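Uncharacterized protein (Bacteroides eggerthii DSM 20697, PDB 4ECO) is of unknown function, but its leucine-rich repeats make a role in binding other proteins plausible. Local coordinates at residues K64-D67 with M68-A71. Sequence-based numbering, arbitrary orientation.
Sequences KELD and MWGA
Trp-69 and Leu-66 form the packed side of a short 3-10 turn that runs into a type I beta turn from Met-68 to Ala-71, in the leucine-rich repeat region between helix 27-41 and strand 75-77, a worked example of an indole that both packs and donates within one turn. The CD1 methyl of Leu-66 sits over one face of the indole, 3.7 Å from the centroid of the six-membered ring and 15° off its normal, a CH-pi contact. Leu-66 also touches Ile-29 and Leu-33 of helix 27-41, while Phe-62 meets the indole edge-to-face. At the indole edge, NE1 of Trp-69 donates to Lys-64 O at 3.0 Å; the acceptor lies nearly in the ring plane, consistent with bond and methyl together limiting how the ring can turn. Replacing Trp-69 by an alanine is likely to leave Lys-64 O without this donor and the Leu-66 methyl without its aromatic face. Backbone hydrogen bonds from Met-68 N to Glu-65 O (2.9 Å) and, weakly, from Trp-69 N to Leu-66 O close the turn. The other side is looser and more exposed: the selenomethionine side chain of Met-68 lies alongside Asp-67, and Lys-64 runs past Met-68 O until NZ donates to Ala-71 O at 3.0 Å.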
ATOM      1  N   LYS A  64      29.488  -1.601 -34.703  1.00 43.92           N
ATOM      2  CA  LYS A  64      30.747  -1.797 -33.991  1.00 44.40           C
ATOM      3  C   LYS A  64      31.183  -3.251 -34.200  1.00 53.64           C
ATOM      4  O   LYS A  64      30.401  -4.029 -34.749  1.00 55.60           O
ATOM      5  CB  LYS A  64      30.621  -1.419 -32.502  1.00 44.00           C
ATOM      6  CG  LYS A  64      29.618  -2.177 -31.644  1.00 39.64           C
ATOM      7  CD  LYS A  64      29.044  -1.200 -30.655  1.00 40.13           C
ATOM      8  CE  LYS A  64      28.610  -1.778 -29.338  1.00 53.17           C
ATOM      9  NZ  LYS A  64      28.241  -0.690 -28.389  1.00 60.01           N
ATOM     10  N   GLU A  65      32.415  -3.618 -33.803  1.00 51.49           N
ATOM     11  CA  GLU A  65      32.946  -4.979 -33.934  1.00 51.47           C
ATOM     12  C   GLU A  65      32.053  -5.992 -33.220  1.00 55.65           C
ATOM     13  O   GLU A  65      31.448  -5.650 -32.216  1.00 53.62           O
ATOM     14  CB  GLU A  65      34.380  -5.042 -33.402  1.00 53.12           C
ATOM     15  CG  GLU A  65      35.369  -4.511 -34.422  1.00 53.96           C
ATOM     16  CD  GLU A  65      35.605  -5.413 -35.620  1.00 72.80           C
ATOM     17  OE1 GLU A  65      35.362  -6.634 -35.489  1.00 70.15           O
ATOM     18  OE2 GLU A  65      36.087  -4.918 -36.668  1.00 64.40           O
ATOM     19  N   LEU A  66      31.953  -7.219 -33.797  1.00 54.88           N
ATOM     20  CA  LEU A  66      31.118  -8.345 -33.377  1.00 54.57           C
ATOM     21  C   LEU A  66      31.322  -8.704 -31.940  1.00 61.13           C
ATOM     22  O   LEU A  66      30.329  -8.968 -31.262  1.00 59.81           O
ATOM     23  CB  LEU A  66      31.374  -9.588 -34.245  1.00 55.57           C
ATOM     24  CG  LEU A  66      30.597 -10.902 -33.934  1.00 59.42           C
ATOM     25  CD1 LEU A  66      29.087 -10.686 -33.921  1.00 58.13           C
ATOM     26  CD2 LEU A  66      30.962 -12.009 -34.922  1.00 60.05           C
ATOM     27  N   ASP A  67      32.575  -8.704 -31.453  1.00 61.50           N
ATOM     28  CA  ASP A  67      32.822  -9.058 -30.051  1.00 62.45           C
ATOM     29  C   ASP A  67      32.414  -7.888 -29.069  1.00 64.08           C
ATOM     30  O   ASP A  67      32.417  -8.086 -27.861  1.00 62.32           O
ATOM     31  CB  ASP A  67      34.292  -9.517 -29.835  1.00 66.19           C
ATOM     32  CG  ASP A  67      35.389  -8.488 -30.024  1.00 82.40           C
ATOM     33  OD1 ASP A  67      35.121  -7.436 -30.647  1.00 84.41           O
ATOM     34  OD2 ASP A  67      36.521  -8.738 -29.554  1.00 89.68           O
HETATM   35  N   MSE A  68      32.005  -6.725 -29.592  1.00 62.07           N
HETATM   36  CA  MSE A  68      31.585  -5.561 -28.800  1.00 62.84           C
HETATM   37  C   MSE A  68      30.056  -5.473 -28.702  1.00 62.47           C
HETATM   38  O   MSE A  68      29.516  -4.610 -27.996  1.00 60.42           O
HETATM   39  CB  MSE A  68      32.143  -4.261 -29.413  1.00 67.59           C
HETATM   40  CG  MSE A  68      33.650  -4.112 -29.282  1.00 79.99           C
HETATM   41 SE   MSE A  68      34.202  -4.251 -27.391  0.75 92.90          SE
HETATM   42  CE  MSE A  68      35.034  -6.114 -27.296  1.00 91.01           C
ATOM     43  N   TRP A  69      29.360  -6.387 -29.399  1.00 55.81           N
ATOM     44  CA  TRP A  69      27.911  -6.411 -29.485  1.00 52.99           C
ATOM     45  C   TRP A  69      27.242  -6.688 -28.128  1.00 56.36           C
ATOM     46  O   TRP A  69      26.031  -6.447 -27.994  1.00 56.04           O
ATOM     47  CB  TRP A  69      27.468  -7.433 -30.523  1.00 51.33           C
ATOM     48  CG  TRP A  69      27.660  -7.020 -31.967  1.00 52.16           C
ATOM     49  CD1 TRP A  69      28.464  -6.023 -32.456  1.00 55.39           C
ATOM     50  CD2 TRP A  69      27.054  -7.637 -33.106  1.00 51.61           C
ATOM     51  NE1 TRP A  69      28.369  -5.966 -33.825  1.00 54.72           N
ATOM     52  CE2 TRP A  69      27.503  -6.941 -34.252  1.00 55.83           C
ATOM     53  CE3 TRP A  69      26.139  -8.695 -33.266  1.00 52.01           C
ATOM     54  CZ2 TRP A  69      27.078  -7.273 -35.540  1.00 55.25           C
ATOM     55  CZ3 TRP A  69      25.732  -9.036 -34.542  1.00 53.65           C
ATOM     56  CH2 TRP A  69      26.188  -8.322 -35.661  1.00 55.02           C
ATOM     57  N   GLY A  70      28.032  -7.084 -27.125  1.00 51.66           N
ATOM     58  CA  GLY A  70      27.526  -7.324 -25.777  1.00 50.37           C
ATOM     59  C   GLY A  70      27.274  -6.049 -25.002  1.00 51.73           C
ATOM     60  O   GLY A  70      26.452  -6.033 -24.077  1.00 50.90           O
ATOM     61  N   ALA A  71      27.997  -4.974 -25.392  1.00 46.66           N
ATOM     62  CA  ALA A  71      27.917  -3.634 -24.827  1.00 44.30           C
ATOM     63  C   ALA A  71      26.655  -2.923 -25.344  1.00 45.08           C
ATOM     64  O   ALA A  71      26.652  -2.302 -26.409  1.00 43.42           O
ATOM     65  CB  ALA A  71      29.171  -2.848 -25.156  1.00 45.53           C
TER